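Local coordinates for amino acid ABC transporter, binding protein (Thermus thermophilus, PDB 3VV5) that binds the lysine analogue L-thialysine as the solute-binding protein of an ABC transporter, probably handing it to the membrane permease for uptake, at residues D189-K194 with F253-R258; E195-R200 with L206-L211. All blocks are in the same frame, centred on the assembly; numbering follows the deposited sequence.

Interaction 1: D189-K194 with F253-R258; sequences DRFVAK and FGEDVR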
# COMPACT_ATOMS: atom_id res chain seq x y z
N ASP A 189 -7.64 -3.40 1.34
CA ASP A 189 -6.71 -4.05 2.25
C ASP A 189 -7.34 -4.33 3.61
O ASP A 189 -8.04 -3.47 4.15
CB ASP A 189 -5.49 -3.15 2.41
CG ASP A 189 -4.48 -3.71 3.37
OD1 ASP A 189 -3.53 -4.40 2.92
OD2 ASP A 189 -4.65 -3.43 4.58
N ARG A 190 -7.03 -5.50 4.19
CA ARG A 190 -7.65 -5.93 5.44
C ARG A 190 -7.36 -4.99 6.62
O ARG A 190 -8.24 -4.73 7.44
CB ARG A 190 -7.25 -7.38 5.79
CG ARG A 190 -5.74 -7.60 5.95
CD ARG A 190 -5.39 -9.06 6.26
NE ARG A 190 -5.90 -9.45 7.57
CZ ARG A 190 -6.11 -10.71 7.96
NH1 ARG A 190 -5.87 -11.72 7.13
NH2 ARG A 190 -6.58 -10.95 9.18
N PHE A 191 -6.13 -4.49 6.70
CA PHE A 191 -5.77 -3.54 7.75
C PHE A 191 -6.40 -2.17 7.52
O PHE A 191 -6.76 -1.49 8.47
CB PHE A 191 -4.25 -3.40 7.87
CG PHE A 191 -3.56 -4.69 8.24
CD1 PHE A 191 -3.63 -5.18 9.55
CD2 PHE A 191 -2.85 -5.41 7.28
CE1 PHE A 191 -3.01 -6.37 9.91
CE2 PHE A 191 -2.22 -6.61 7.62
CZ PHE A 191 -2.30 -7.09 8.94
N VAL A 192 -6.49 -1.73 6.27
CA VAL A 192 -7.15 -0.45 6.03
C VAL A 192 -8.65 -0.53 6.30
O VAL A 192 -9.19 0.41 6.89
CB VAL A 192 -6.73 0.36 4.72
CG1 VAL A 192 -5.59 -0.25 3.94
CG2 VAL A 192 -7.94 0.89 3.86
N ALA A 193 -9.29 -1.65 5.95
CA ALA A 193 -10.70 -1.87 6.28
C ALA A 193 -10.93 -1.83 7.79
O ALA A 193 -11.84 -1.16 8.28
CB ALA A 193 -11.17 -3.23 5.73
N LYS A 194 -10.09 -2.56 8.52
CA LYS A 194 -10.23 -2.69 9.98
C LYS A 194 -10.12 -1.31 10.62
O LYS A 194 -10.93 -0.96 11.47
CB LYS A 194 -9.17 -3.65 10.52
CG LYS A 194 -9.34 -4.06 11.98
CD LYS A 194 -8.51 -5.33 12.33
CE LYS A 194 -8.93 -6.54 11.46
NZ LYS A 194 -8.70 -7.86 12.14
N PHE A 253 -0.19 -1.07 14.43
CA PHE A 253 -1.14 -2.20 14.36
C PHE A 253 -1.38 -2.98 15.66
O PHE A 253 -2.35 -3.74 15.77
CB PHE A 253 -0.67 -3.17 13.27
CG PHE A 253 -0.48 -2.53 11.94
CD1 PHE A 253 -1.57 -2.07 11.20
CD2 PHE A 253 0.81 -2.37 11.41
CE1 PHE A 253 -1.39 -1.46 9.95
CE2 PHE A 253 1.00 -1.78 10.16
CZ PHE A 253 -0.10 -1.31 9.43
N GLY A 254 -0.50 -2.81 16.64
CA GLY A 254 -0.56 -3.55 17.91
C GLY A 254 -0.20 -5.01 17.72
O GLY A 254 -0.48 -5.86 18.58
N GLU A 255 0.42 -5.32 16.58
CA GLU A 255 0.85 -6.66 16.23
C GLU A 255 1.97 -6.56 15.19
O GLU A 255 2.20 -5.48 14.63
CB GLU A 255 -0.34 -7.48 15.69
CG GLU A 255 -0.93 -6.96 14.36
CD GLU A 255 -2.18 -7.71 13.92
OE1 GLU A 255 -3.29 -7.34 14.35
OE2 GLU A 255 -2.05 -8.67 13.14
N ASP A 256 2.66 -7.67 14.95
CA ASP A 256 3.75 -7.68 13.98
C ASP A 256 3.18 -8.16 12.66
O ASP A 256 2.67 -9.28 12.55
CB ASP A 256 4.91 -8.58 14.46
CG ASP A 256 6.20 -8.30 13.71
OD1 ASP A 256 7.21 -7.92 14.36
OD2 ASP A 256 6.21 -8.44 12.47
N VAL A 257 3.23 -7.28 11.67
CA VAL A 257 2.63 -7.55 10.38
C VAL A 257 3.62 -8.06 9.32
O VAL A 257 3.28 -8.07 8.13
CB VAL A 257 1.86 -6.31 9.86
CG1 VAL A 257 0.71 -5.99 10.78
CG2 VAL A 257 2.80 -5.08 9.67
N ARG A 258 4.82 -8.48 9.72
CA ARG A 258 5.84 -8.96 8.75
C ARG A 258 5.43 -10.24 8.05
O ARG A 258 4.61 -10.99 8.57
CB ARG A 258 7.23 -9.14 9.41
CG ARG A 258 7.42 -10.42 10.24
CD ARG A 258 8.79 -10.44 10.96
NE ARG A 258 8.89 -9.43 12.01
CZ ARG A 258 10.01 -9.09 12.65
NH1 ARG A 258 11.16 -9.67 12.34
NH2 ARG A 258 9.98 -8.16 13.59

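Interaction 2: E195-R200 with L206-L211; sequences EAIKER and LQVGEL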
# COMPACT_ATOMS: atom_id res chain seq x y z
N GLU A 195 -9.12 -0.54 10.22
CA GLU A 195 -8.90 0.78 10.81
C GLU A 195 -9.97 1.80 10.44
O GLU A 195 -10.34 2.60 11.29
CB GLU A 195 -7.50 1.31 10.49
CG GLU A 195 -7.14 2.63 11.19
CD GLU A 195 -7.39 2.63 12.71
OE1 GLU A 195 -7.81 3.69 13.24
OE2 GLU A 195 -7.16 1.60 13.39
N ALA A 196 -10.45 1.79 9.19
CA ALA A 196 -11.49 2.74 8.78
C ALA A 196 -12.76 2.54 9.63
O ALA A 196 -13.43 3.50 10.02
CB ALA A 196 -11.81 2.58 7.26
N ILE A 197 -13.06 1.28 9.91
CA ILE A 197 -14.23 0.92 10.73
C ILE A 197 -14.06 1.43 12.17
O ILE A 197 -14.98 2.06 12.73
CB ILE A 197 -14.55 -0.59 10.61
CG1 ILE A 197 -15.18 -0.84 9.23
CG2 ILE A 197 -15.49 -1.07 11.71
CD1 ILE A 197 -15.30 -2.31 8.85
N LYS A 198 -12.88 1.22 12.74
CA LYS A 198 -12.55 1.77 14.07
C LYS A 198 -12.65 3.29 14.11
O LYS A 198 -13.31 3.88 14.97
CB LYS A 198 -11.13 1.36 14.48
CG LYS A 198 -10.92 -0.15 14.53
CD LYS A 198 -9.85 -0.59 15.54
CE LYS A 198 -10.26 -0.27 16.98
NZ LYS A 198 -9.63 1.00 17.48
N GLU A 199 -11.95 3.91 13.17
CA GLU A 199 -11.77 5.35 13.10
C GLU A 199 -13.09 6.10 12.93
O GLU A 199 -13.35 7.12 13.62
CB GLU A 199 -10.78 5.68 11.97
CG GLU A 199 -10.77 7.13 11.47
CD GLU A 199 -10.24 8.10 12.49
OE1 GLU A 199 -10.59 9.30 12.40
OE2 GLU A 199 -9.46 7.66 13.37
N ARG A 200 -13.93 5.61 12.03
CA ARG A 200 -15.21 6.24 11.75
C ARG A 200 -16.37 5.69 12.60
O ARG A 200 -17.52 6.13 12.46
CB ARG A 200 -15.53 6.13 10.25
CG ARG A 200 -14.47 6.76 9.35
CD ARG A 200 -14.85 6.62 7.91
NE ARG A 200 -13.80 7.12 7.02
CZ ARG A 200 -14.03 7.78 5.89
NH1 ARG A 200 -15.27 8.03 5.49
NH2 ARG A 200 -12.99 8.18 5.15
N LEU A 206 -20.82 -1.42 8.87
CA LEU A 206 -20.09 -2.24 7.90
C LEU A 206 -19.67 -3.60 8.47
O LEU A 206 -19.59 -3.79 9.68
CB LEU A 206 -18.85 -1.49 7.37
CG LEU A 206 -19.05 -0.14 6.66
CD1 LEU A 206 -17.72 0.39 6.12
CD2 LEU A 206 -20.08 -0.23 5.55
N GLN A 207 -19.39 -4.54 7.58
CA GLN A 207 -18.96 -5.87 7.98
C GLN A 207 -17.83 -6.24 7.03
O GLN A 207 -17.91 -5.97 5.84
CB GLN A 207 -20.12 -6.88 7.89
CG GLN A 207 -20.10 -7.75 6.65
CD GLN A 207 -21.48 -8.28 6.22
OE1 GLN A 207 -22.33 -8.62 7.07
NE2 GLN A 207 -21.69 -8.35 4.90
N VAL A 208 -16.78 -6.85 7.57
CA VAL A 208 -15.69 -7.34 6.72
C VAL A 208 -16.01 -8.78 6.34
O VAL A 208 -16.30 -9.61 7.21
CB VAL A 208 -14.32 -7.21 7.45
CG1 VAL A 208 -13.17 -7.68 6.56
CG2 VAL A 208 -14.10 -5.75 7.90
N GLY A 209 -15.98 -9.06 5.04
CA GLY A 209 -16.33 -10.38 4.52
C GLY A 209 -15.09 -11.21 4.28
O GLY A 209 -14.11 -11.11 5.02
N GLU A 210 -15.11 -12.01 3.22
CA GLU A 210 -14.06 -12.98 2.98
C GLU A 210 -12.74 -12.31 2.57
O GLU A 210 -12.73 -11.24 1.94
CB GLU A 210 -14.51 -14.05 1.96
CG GLU A 210 -14.00 -13.87 0.53
CD GLU A 210 -14.25 -15.07 -0.40
OE1 GLU A 210 -15.24 -15.04 -1.15
OE2 GLU A 210 -13.46 -16.03 -0.42
N LEU A 211 -11.64 -12.92 2.96
CA LEU A 211 -10.34 -12.55 2.45
C LEU A 211 -10.19 -13.19 1.07
O LEU A 211 -10.06 -14.41 0.94
CB LEU A 211 -9.27 -13.01 3.43
CG LEU A 211 -7.77 -12.74 3.24
CD1 LEU A 211 -7.42 -11.30 3.46
CD2 LEU A 211 -7.03 -13.59 4.25

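Interaction 1: D189-K194 with F253-R258
The ring of F191, on the first turn of helix 190-200, reaches over to F253 and V257 in the C-terminal segment and carries most of the contact. F191 CB lies 4.0 Å from F253 CE1, and the two rings meet obliquely, centroids 5.2 Å apart and planes at 52°. CG anti to the carbonyl carbon (chi1 -62°) turns the F191 ring that way, and CZ lies 3.7 Å from V257 CG1 as the two side chains run past each other in opposite directions. R190 CG lies over one face, toward the rim. The solvent side is looser: E255 brings OE2 to the ring edge, 4.1 Å from F191 CE1, carboxylate and ring nearly perpendicular. D189 N-caps the helix, its OD2 accepting from V192 N at 3.0 Å and weakly from F191 N. D256 OD2 takes R258 N in an Asx turn, and R258 forms a salt bridge with D256, NE to OD2 and NH2 to OD1. D189 and V192 touch F46 of the L-thialysine pocket, so this helix end is second-shell packing behind the site. T122 and C121 of strand 120-129 meet F191 and V257; F253 ends helix 244-253 and packs edge-to-face with F61, which begins helix 61-72.

Interaction 2: E195-R200 with L206-L211
I197 points its side chain from helix 190-200 at L206 and V208 on the first residues of strand 206-222, and every contact between the two segments is apolar. The terminal CD1 does most of the touching: it lies 3.9 Å from L206 CB and 3.8 Å from V208 CG2, bridging two residues on the same side of the strand. An extended chain (chi2 168°) carries CD1 this far, while CG1 behind it comes within 4.2 Å of both L206 CB and L206 CD1. An alanine here would remove this bridging arm and is likely to open a gap between helix and strand, leaving L206 and V208 without their partner on the helix. Polar bonds lie within the helix, as from E199 N to E195 O at 2.8 Å, or run from the strand to other neighbours, as from Q207 NE2 to G132 O. L206 is buried further by L175 and L178 of helix 171-180. Strands 185-189 and 206-222 both pair antiparallel with strand 120-129 and so run parallel to each other; helix 190-200 connects them in a beta-alpha-beta crossover and packs on one end of strand 206-222, at the part paired with strand 120-129.

Both contacts use helix 190-200, interaction 1 its N-terminal turn and interaction 2 its C-terminal half, with centres 11 Å apart. Along the chain the helix comes first, strand 206-222 follows after a short loop, and 253-258 closes the series beyond helices 226-242 and 244-253, so the local helix-on-strand packing lies within the span of the long-range one. The two meet where R190 NH1 packs on L211 CD2 at 3.6 Å. Strand 120-129, which pairs with 206-222, runs beside both. One helix thus joins the sheet to the C-terminal segment in the sheet-and-helix core of this family 3 solute-binding protein, with the F191 side chain about 10 Å from a bound L-thialysine.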